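Local structure of molinate hydrolase (Gulosibacter molinativorax, 4UB9) at residues V328-I333 / Q406-K411; T332-A337 / E389-P394; D400-M405 / N460-S465. The protein hydrolyses the thiocarbamate pesticide molinate and, as a zinc-binding member of the amidohydrolase family, probably acts on carbon-nitrogen bonds other than peptide bonds. One frame throughout, in Å; residues are numbered along the deposited sequence.

In the fold
Helix 400-410 takes part in two of the three contacts: its last turns meet the loop 328-333 in contact 1, and its first turns meet residues 460-465 in contact 3, with centres about 13 Å apart. Contact 2 shares Thr332 and Ile333 with contact 1, their centres about 10 Å apart, and a hydrogen bond of 3.0 Å from Gln406 NE2 to Glu392 OE2 ties them together. Contacts 1 and 3 are joined by Trp404 NE1, 2.8 Å from Val328 O. Contact 1 comes nearest the metal site: the side chain of Val328 lies about 6 Å from that of the zinc ligand His302 and about 12 Å from the zinc ion. Contact 3 lies away from it.

Contact 1: residues V328-I333 / Q406-K411; sequences VQPTTI and QAMVEK
Two charged side chains, Glu410 and Lys411, reach the backbone of the loop 328-333, which links strand 326-328 to helix 333-341 and packs on helix 400-410 within a TIM-barrel amidohydrolase fold. Ile333 N, in the first turn of helix 333-341, gives its hydrogen to Glu410 OE1 at 2.8 Å, nearly straight at 163° and on the syn lone pair of the carboxylate. Glu410 OE2 receives Gln406 NE2 at 3.3 Å, from above the carboxylate plane; that same amide nitrogen also binds Glu392. Lys411, its chain bent at both outer torsions, brings NZ to within 3.1 Å of Thr331 O, in the carbonyl plane. A water accepts from both NZ and Thr331 N, and His355 is a further partner of the ammonium.

Apolar contacts fill the middle. Ala407 CB sits between the Pro330 ring and Thr332 CG2, 3.8 Å from the latter. Met408, bent at chi2 and chi3, crosses Pro330 at about a right angle, SD 3.7 Å from Pro330 CG, and lays CE against Val328 CG2 at 3.5 Å.

At the start of helix 333-341 Glu410 would probably stay ionised, favoured by the helix dipole, while the Lys411 ammonium rests on a carbonyl oxygen.

Contact 2: residues T332-A337 / E389-P394; sequences TIAQQA and ELHERP
Thr332 OG1 is gripped by two hydrogen bonds: it donates to Glu392 OE1 at 2.7 Å and accepts from Gln335 N at 3.1 Å. With chi1 at 62°, the hydroxyl stands between the backbone N and the carbonyl carbon, where it can serve both partners. The carboxylate receives it on the anti lone pair, and the two side chains cross at about a right angle. Glu392 runs extended beyond CG, and its other oxygen, OE2, is held by Gln406, so both ends of the carboxylate are engaged.

The bond from Gln335 N makes Thr332 the N-cap of helix 333-341, and Glu392 thus helps to fix the rotation of the capping hydroxyl. Its own backbone stands in a type II beta turn, Leu390 to Arg393, which leads the chain out of the short helix 387-390. Phi and psi of 60° and 41° at Glu392 place this residue in the left-handed region, as the third position of such a turn requires. A water bridges the two backbones, accepting from Thr332 N at 2.7 Å and donating to Glu392 O at 2.8 Å.

Gln335, bent at chi2, lays its aliphatic part along the turn, CB 3.4 Å from Glu392 O and CG 3.9 Å from Pro394 CD. On the outer flank Ala334 CB touches the edge of the His391 ring at CD2, while Glu392 CG lies over one face of that ring.

Contact 3: residues D400-M405 / N460-S465; sequences DHFVWM and NMRTLS
Both faces of the Phe402 ring are occupied: His401 NE2, itself hydrogen-bonded to Gly136 O, stands 3.4 Å above one face, towards the rim, and Arg462 CG lies over the opposite one. The latter is a CH-pi contact, with CG 3.9 Å from the ring centroid and 24° off the normal. With chi1 of Arg462 at -68°, CG is set over the ring; the chain, extended from CG to NE, then carries the guanidinium to the root of the side chain, where Phe402 CB lies over one of its faces. The two planes are 47° apart, so the cationic end is not stacked flat on the aromatic ring. Farther along, Arg462 NH2 reaches Val403 CG2 at 3.7 Å, while NH1 forms a salt bridge with Glu399, just before the helix segment.

The ring also meets the short 3-10 segment and the strand after it. Phe402 CE1 comes within 3.3 Å of Met461 O, CD1 packs on Met461 CB, and Leu464 CD1 approaches CZ at the edge. These contacts join helix 400-410 to the chain as it enters strand 464-469, which pairs antiparallel with strand 447-450. An alanine in place of Phe402 would remove the ring between His401 and Arg462 and would probably loosen the packing of helix 400-410 on Met461 and Leu464.

Beside the ring, Met405 and Met461 cross at about a right angle, Met405 SD 3.9 Å from Met461 CG. Met405 is extended beyond CG, whereas Met461 bends at chi2 and chi3 and brings its CE close to the same sulfur.

Contact 1: residues V328-I333 / Q406-K411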
loop_
_atom_site.group_PDB
_atom_site.type_symbol
_atom_site.label_atom_id
_atom_site.label_comp_id
_atom_site.label_asym_id
_atom_site.label_seq_id
_atom_site.Cartn_x
_atom_site.Cartn_y
_atom_site.Cartn_z
ATOM N N VAL A 328 -26.880 9.506 19.144
ATOM C CA VAL A 328 -26.443 10.094 17.875
ATOM C C VAL A 328 -25.179 10.853 18.132
ATOM O O VAL A 328 -24.876 11.192 19.278
ATOM C CB VAL A 328 -27.462 11.030 17.259
ATOM C CG1 VAL A 328 -28.773 10.299 17.050
ATOM C CG2 VAL A 328 -27.674 12.223 18.149
ATOM N N GLN A 329 -24.391 10.984 17.073
ATOM C CA GLN A 329 -23.012 11.532 17.179
ATOM C C GLN A 329 -22.853 12.576 16.110
ATOM O O GLN A 329 -22.548 12.258 14.965
ATOM C CB GLN A 329 -21.947 10.464 17.036
ATOM C CG GLN A 329 -21.958 9.551 18.247
ATOM C CD GLN A 329 -21.048 8.354 18.130
ATOM O OE1 GLN A 329 -20.111 8.338 17.338
ATOM N NE2 GLN A 329 -21.306 7.369 18.940
ATOM N N PRO A 330 -23.164 13.820 16.467
ATOM C CA PRO A 330 -23.138 14.874 15.519
ATOM C C PRO A 330 -21.836 15.633 15.551
ATOM O O PRO A 330 -20.972 15.467 16.400
ATOM C CB PRO A 330 -24.251 15.766 16.019
ATOM C CG PRO A 330 -24.045 15.703 17.494
ATOM C CD PRO A 330 -23.702 14.275 17.765
ATOM N N THR A 331 -21.795 16.539 14.625
ATOM C CA THR A 331 -20.669 17.336 14.367
ATOM C C THR A 331 -21.180 18.789 14.319
ATOM O O THR A 331 -22.289 19.048 13.868
ATOM C CB THR A 331 -20.125 16.825 13.050
ATOM O OG1 THR A 331 -18.717 17.015 13.007
ATOM C CG2 THR A 331 -20.839 17.411 11.938
ATOM N N THR A 332 -20.419 19.720 14.876
ATOM C CA THR A 332 -20.817 21.127 14.856
ATOM C C THR A 332 -20.700 21.669 13.458
ATOM O O THR A 332 -20.044 21.098 12.585
ATOM C CB THR A 332 -19.949 22.002 15.756
ATOM O OG1 THR A 332 -18.594 21.966 15.312
ATOM C CG2 THR A 332 -20.007 21.558 17.186
ATOM N N ILE A 333 -21.312 22.808 13.234
ATOM C CA ILE A 333 -21.220 23.466 11.909
ATOM C C ILE A 333 -19.779 23.702 11.467
ATOM O O ILE A 333 -19.405 23.410 10.349
ATOM C CB ILE A 333 -21.965 24.818 11.943
ATOM C CG1 ILE A 333 -23.481 24.543 11.986
ATOM C CG2 ILE A 333 -21.606 25.684 10.732
ATOM C CD1 ILE A 333 -24.306 25.705 12.509
ATOM N N GLN A 406 -23.672 21.521 22.211
ATOM C CA GLN A 406 -23.606 22.678 21.289
ATOM C C GLN A 406 -24.071 22.299 19.894
ATOM O O GLN A 406 -24.905 22.985 19.301
ATOM C CB GLN A 406 -22.154 23.228 21.249
ATOM C CG GLN A 406 -22.001 24.390 20.288
ATOM C CD GLN A 406 -20.575 24.888 20.205
ATOM O OE1 GLN A 406 -19.825 24.822 21.168
ATOM N NE2 GLN A 406 -20.190 25.317 19.040
ATOM N N ALA A 407 -23.542 21.182 19.358
ATOM C CA ALA A 407 -23.909 20.758 17.984
ATOM C C ALA A 407 -25.403 20.495 17.872
ATOM O O ALA A 407 -26.040 20.802 16.874
ATOM C CB ALA A 407 -23.167 19.514 17.593
ATOM N N MET A 408 -25.954 19.859 18.899
ATOM C CA MET A 408 -27.377 19.474 18.842
ATOM C C MET A 408 -28.262 20.740 18.862
ATOM O O MET A 408 -29.170 20.875 18.078
ATOM C CB MET A 408 -27.711 18.493 19.974
ATOM C CG MET A 408 -27.100 17.101 19.758
ATOM S SD MET A 408 -27.639 16.304 18.214
ATOM C CE MET A 408 -29.055 15.403 18.808
ATOM N N VAL A 409 -27.927 21.660 19.756
ATOM C CA VAL A 409 -28.622 22.915 19.869
ATOM C C VAL A 409 -28.514 23.690 18.571
ATOM O O VAL A 409 -29.502 24.221 18.117
ATOM C CB VAL A 409 -28.102 23.734 21.039
ATOM C CG1 VAL A 409 -28.680 25.153 21.016
ATOM C CG2 VAL A 409 -28.472 23.031 22.337
ATOM N N GLU A 410 -27.343 23.723 17.927
ATOM C CA GLU A 410 -27.229 24.328 16.553
ATOM C C GLU A 410 -28.225 23.738 15.559
ATOM O O GLU A 410 -28.631 24.374 14.616
ATOM C CB GLU A 410 -25.836 24.127 15.925
ATOM C CG GLU A 410 -24.691 24.902 16.570
ATOM C CD GLU A 410 -23.293 24.515 16.041
ATOM O OE1 GLU A 410 -23.165 23.632 15.154
ATOM O OE2 GLU A 410 -22.320 25.077 16.582
ATOM N N LYS A 411 -28.550 22.483 15.735
ATOM C CA LYS A 411 -29.486 21.833 14.832
ATOM C C LYS A 411 -30.927 21.965 15.280
ATOM O O LYS A 411 -31.795 21.312 14.730
ATOM C CB LYS A 411 -29.165 20.346 14.726
ATOM C CG LYS A 411 -27.829 20.065 14.071
ATOM C CD LYS A 411 -27.538 18.578 14.135
ATOM C CE LYS A 411 -26.069 18.300 14.374
ATOM N NZ LYS A 411 -25.275 18.633 13.190
HETATM O O HOH W 1 -23.993 16.116 12.378
#

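Contact 2: residues T332-A337 / E389-P394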
loop_
_atom_site.group_PDB
_atom_site.type_symbol
_atom_site.label_atom_id
_atom_site.label_comp_id
_atom_site.label_asym_id
_atom_site.label_seq_id
_atom_site.Cartn_x
_atom_site.Cartn_y
_atom_site.Cartn_z
ATOM N N THR A 332 -20.419 19.720 14.876
ATOM C CA THR A 332 -20.817 21.127 14.856
ATOM C C THR A 332 -20.700 21.669 13.458
ATOM O O THR A 332 -20.044 21.098 12.585
ATOM C CB THR A 332 -19.949 22.002 15.756
ATOM O OG1 THR A 332 -18.594 21.966 15.312
ATOM C CG2 THR A 332 -20.007 21.558 17.186
ATOM N N ILE A 333 -21.312 22.808 13.234
ATOM C CA ILE A 333 -21.220 23.466 11.909
ATOM C C ILE A 333 -19.779 23.702 11.467
ATOM O O ILE A 333 -19.405 23.410 10.349
ATOM C CB ILE A 333 -21.965 24.818 11.943
ATOM C CG1 ILE A 333 -23.481 24.543 11.986
ATOM C CG2 ILE A 333 -21.606 25.684 10.732
ATOM C CD1 ILE A 333 -24.306 25.705 12.509
ATOM N N ALA A 334 -18.978 24.202 12.405
ATOM C CA ALA A 334 -17.595 24.568 12.134
ATOM C C ALA A 334 -16.705 23.347 11.896
ATOM O O ALA A 334 -15.937 23.282 10.938
ATOM C CB ALA A 334 -17.034 25.383 13.272
ATOM N N GLN A 335 -16.839 22.355 12.772
ATOM C CA GLN A 335 -16.078 21.096 12.633
ATOM C C GLN A 335 -16.379 20.424 11.299
ATOM O O GLN A 335 -15.481 20.031 10.556
ATOM C CB GLN A 335 -16.353 20.168 13.820
ATOM C CG GLN A 335 -15.802 18.770 13.664
ATOM C CD GLN A 335 -14.276 18.700 13.577
ATOM O OE1 GLN A 335 -13.524 19.502 14.180
ATOM N NE2 GLN A 335 -13.807 17.697 12.861
ATOM N N GLN A 336 -17.648 20.352 10.970
ATOM C CA GLN A 336 -18.059 19.704 9.722
ATOM C C GLN A 336 -17.589 20.476 8.533
ATOM O O GLN A 336 -17.292 19.911 7.476
ATOM C CB GLN A 336 -19.612 19.553 9.636
ATOM C CG GLN A 336 -20.081 18.715 8.424
ATOM C CD GLN A 336 -19.520 17.258 8.372
ATOM O OE1 GLN A 336 -19.134 16.748 7.308
ATOM N NE2 GLN A 336 -19.492 16.604 9.508
ATOM N N ALA A 337 -17.648 21.792 8.652
ATOM C CA ALA A 337 -17.159 22.642 7.545
ATOM C C ALA A 337 -15.650 22.433 7.345
ATOM O O ALA A 337 -15.158 22.456 6.221
ATOM C CB ALA A 337 -17.443 24.104 7.829
ATOM N N GLU A 389 -8.947 20.961 12.730
ATOM C CA GLU A 389 -9.228 19.596 13.151
ATOM C C GLU A 389 -9.525 19.559 14.624
ATOM O O GLU A 389 -10.399 18.802 15.065
ATOM C CB GLU A 389 -8.073 18.643 12.835
ATOM C CG GLU A 389 -8.392 17.172 13.163
ATOM C CD GLU A 389 -7.462 16.147 12.499
ATOM O OE1 GLU A 389 -6.546 16.525 11.746
ATOM O OE2 GLU A 389 -7.647 14.953 12.743
ATOM N N LEU A 390 -8.749 20.315 15.392
ATOM C CA LEU A 390 -8.900 20.292 16.842
ATOM C C LEU A 390 -10.105 21.036 17.309
ATOM O O LEU A 390 -10.659 20.731 18.354
ATOM C CB LEU A 390 -7.723 20.928 17.528
ATOM C CG LEU A 390 -6.479 20.047 17.581
ATOM C CD1 LEU A 390 -5.253 20.919 17.900
ATOM C CD2 LEU A 390 -6.646 18.939 18.606
ATOM N N HIS A 391 -10.486 22.047 16.556
ATOM C CA HIS A 391 -11.561 22.943 16.968
ATOM C C HIS A 391 -12.915 22.227 16.922
ATOM O O HIS A 391 -13.419 21.880 15.853
ATOM C CB HIS A 391 -11.602 24.194 16.078
ATOM C CG HIS A 391 -12.680 25.159 16.441
ATOM N ND1 HIS A 391 -12.701 25.836 17.643
ATOM C CD2 HIS A 391 -13.770 25.582 15.753
ATOM C CE1 HIS A 391 -13.778 26.598 17.704
ATOM N NE2 HIS A 391 -14.432 26.476 16.562
ATOM N N GLU A 392 -13.477 22.028 18.088
ATOM C CA GLU A 392 -14.771 21.337 18.241
ATOM C C GLU A 392 -14.690 19.912 17.682
ATOM O O GLU A 392 -15.618 19.402 17.066
ATOM C CB GLU A 392 -15.909 22.147 17.606
ATOM C CG GLU A 392 -16.230 23.416 18.408
ATOM C CD GLU A 392 -17.165 24.405 17.719
ATOM O OE1 GLU A 392 -17.707 24.132 16.596
ATOM O OE2 GLU A 392 -17.275 25.521 18.292
ATOM N N ARG A 393 -13.558 19.279 17.965
ATOM C CA ARG A 393 -13.352 17.898 17.605
ATOM C C ARG A 393 -14.327 17.061 18.426
ATOM O O ARG A 393 -14.369 17.175 19.641
ATOM C CB ARG A 393 -11.930 17.458 17.904
ATOM C CG ARG A 393 -11.616 16.123 17.264
ATOM C CD ARG A 393 -10.139 15.747 17.221
ATOM N NE ARG A 393 -9.832 14.935 18.385
ATOM C CZ ARG A 393 -9.591 13.645 18.374
ATOM N NH1 ARG A 393 -9.543 12.964 17.246
ATOM N NH2 ARG A 393 -9.390 13.053 19.521
ATOM N N PRO A 394 -15.067 16.167 17.784
ATOM C CA PRO A 394 -16.082 15.430 18.549
ATOM C C PRO A 394 -15.555 14.332 19.454
ATOM O O PRO A 394 -16.264 13.916 20.370
ATOM C CB PRO A 394 -17.015 14.870 17.459
ATOM C CG PRO A 394 -16.224 14.897 16.210
ATOM C CD PRO A 394 -15.208 15.978 16.338
HETATM O O HOH W 2 -18.281 19.023 16.371
#

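Contact 3: residues D400-M405 / N460-S465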
loop_
_atom_site.group_PDB
_atom_site.type_symbol
_atom_site.label_atom_id
_atom_site.label_comp_id
_atom_site.label_asym_id
_atom_site.label_seq_id
_atom_site.Cartn_x
_atom_site.Cartn_y
_atom_site.Cartn_z
ATOM N N ASP A 400 -15.878 16.586 24.762
ATOM C CA ASP A 400 -16.732 16.011 23.744
ATOM C C ASP A 400 -18.251 16.169 24.047
ATOM O O ASP A 400 -19.033 16.417 23.150
ATOM C CB ASP A 400 -16.414 14.540 23.612
ATOM C CG ASP A 400 -16.553 13.771 24.968
ATOM O OD1 ASP A 400 -15.938 14.175 25.994
ATOM O OD2 ASP A 400 -17.289 12.753 24.999
ATOM N N HIS A 401 -18.623 16.027 25.310
ATOM C CA HIS A 401 -19.999 16.233 25.732
ATOM C C HIS A 401 -20.480 17.692 25.549
ATOM O O HIS A 401 -21.628 17.919 25.114
ATOM C CB HIS A 401 -20.262 15.720 27.145
ATOM C CG HIS A 401 -19.429 16.364 28.201
ATOM N ND1 HIS A 401 -18.064 16.495 28.107
ATOM C CD2 HIS A 401 -19.753 16.800 29.439
ATOM C CE1 HIS A 401 -17.592 17.045 29.211
ATOM N NE2 HIS A 401 -18.595 17.240 30.038
ATOM N N PHE A 402 -19.624 18.667 25.877
ATOM C CA PHE A 402 -19.944 20.087 25.655
ATOM C C PHE A 402 -20.168 20.361 24.181
ATOM O O PHE A 402 -21.147 20.933 23.771
ATOM C CB PHE A 402 -18.842 21.026 26.143
ATOM C CG PHE A 402 -18.472 20.870 27.606
ATOM C CD1 PHE A 402 -19.432 20.793 28.605
ATOM C CD2 PHE A 402 -17.129 20.828 27.984
ATOM C CE1 PHE A 402 -19.068 20.623 29.935
ATOM C CE2 PHE A 402 -16.770 20.695 29.325
ATOM C CZ PHE A 402 -17.740 20.575 30.298
ATOM N N VAL A 403 -19.306 19.811 23.369
ATOM C CA VAL A 403 -19.430 19.957 21.926
ATOM C C VAL A 403 -20.707 19.319 21.378
ATOM O O VAL A 403 -21.345 19.835 20.435
ATOM C CB VAL A 403 -18.199 19.358 21.207
ATOM C CG1 VAL A 403 -18.352 19.411 19.683
ATOM C CG2 VAL A 403 -16.946 20.124 21.628
ATOM N N TRP A 404 -21.051 18.165 21.916
ATOM C CA TRP A 404 -22.272 17.427 21.479
ATOM C C TRP A 404 -23.525 18.290 21.685
ATOM O O TRP A 404 -24.327 18.500 20.783
ATOM C CB TRP A 404 -22.400 16.121 22.292
ATOM C CG TRP A 404 -23.473 15.169 21.837
ATOM C CD1 TRP A 404 -23.300 14.054 21.084
ATOM C CD2 TRP A 404 -24.857 15.232 22.151
ATOM N NE1 TRP A 404 -24.497 13.404 20.917
ATOM C CE2 TRP A 404 -25.470 14.116 21.557
ATOM C CE3 TRP A 404 -25.642 16.125 22.891
ATOM C CZ2 TRP A 404 -26.826 13.871 21.661
ATOM C CZ3 TRP A 404 -26.984 15.877 23.009
ATOM C CH2 TRP A 404 -27.572 14.753 22.395
ATOM N N MET A 405 -23.617 18.803 22.898
ATOM C CA MET A 405 -24.720 19.688 23.296
ATOM C C MET A 405 -24.804 20.913 22.435
ATOM O O MET A 405 -25.840 21.242 21.874
ATOM C CB MET A 405 -24.576 20.067 24.744
ATOM C CG MET A 405 -25.071 18.951 25.659
ATOM S SD MET A 405 -25.025 19.387 27.395
ATOM C CE MET A 405 -25.100 17.826 28.239
ATOM N N ASN A 460 -22.406 27.582 28.055
ATOM C CA ASN A 460 -22.211 27.763 29.512
ATOM C C ASN A 460 -22.083 26.490 30.316
ATOM O O ASN A 460 -21.737 26.510 31.511
ATOM C CB ASN A 460 -23.325 28.606 30.132
ATOM C CG ASN A 460 -23.234 30.065 29.727
ATOM O OD1 ASN A 460 -22.153 30.604 29.577
ATOM N ND2 ASN A 460 -24.377 30.703 29.570
ATOM N N MET A 461 -22.352 25.380 29.668
ATOM C CA MET A 461 -22.080 24.067 30.290
ATOM C C MET A 461 -20.606 23.932 30.680
ATOM O O MET A 461 -20.264 23.206 31.623
ATOM C CB MET A 461 -22.461 22.922 29.345
ATOM C CG MET A 461 -23.961 22.722 29.131
ATOM S SD MET A 461 -24.799 22.225 30.635
ATOM C CE MET A 461 -24.010 20.658 31.028
ATOM N N ARG A 462 -19.764 24.666 29.975
ATOM C CA ARG A 462 -18.329 24.648 30.263
ATOM C C ARG A 462 -17.951 25.385 31.553
ATOM O O ARG A 462 -16.841 25.268 31.986
ATOM C CB ARG A 462 -17.539 25.245 29.120
ATOM C CG ARG A 462 -17.572 24.406 27.862
ATOM C CD ARG A 462 -17.026 25.193 26.674
ATOM N NE ARG A 462 -17.007 24.424 25.419
ATOM C CZ ARG A 462 -16.076 23.532 25.069
ATOM N NH1 ARG A 462 -15.082 23.256 25.878
ATOM N NH2 ARG A 462 -16.140 22.923 23.899
ATOM N N THR A 463 -18.854 26.165 32.131
ATOM C CA THR A 463 -18.484 27.104 33.223
ATOM C C THR A 463 -18.468 26.401 34.577
ATOM O O THR A 463 -18.923 26.951 35.583
ATOM C CB THR A 463 -19.403 28.343 33.282
ATOM O OG1 THR A 463 -20.733 27.926 33.630
ATOM C CG2 THR A 463 -19.426 29.059 31.954
ATOM N N LEU A 464 -17.856 25.220 34.610
ATOM C CA LEU A 464 -17.791 24.416 35.848
ATOM C C LEU A 464 -17.023 25.063 36.985
ATOM O O LEU A 464 -15.898 25.422 36.810
ATOM C CB LEU A 464 -17.097 23.090 35.596
ATOM C CG LEU A 464 -17.902 22.006 34.904
ATOM C CD1 LEU A 464 -16.944 20.913 34.437
ATOM C CD2 LEU A 464 -18.933 21.447 35.865
ATOM N N SER A 465 -17.652 25.148 38.144
ATOM C CA SER A 465 -17.038 25.660 39.376
ATOM C C SER A 465 -16.757 24.586 40.350
ATOM O O SER A 465 -15.798 24.665 41.074
ATOM C CB SER A 465 -17.997 26.579 40.148
ATOM O OG SER A 465 -18.218 27.759 39.446
#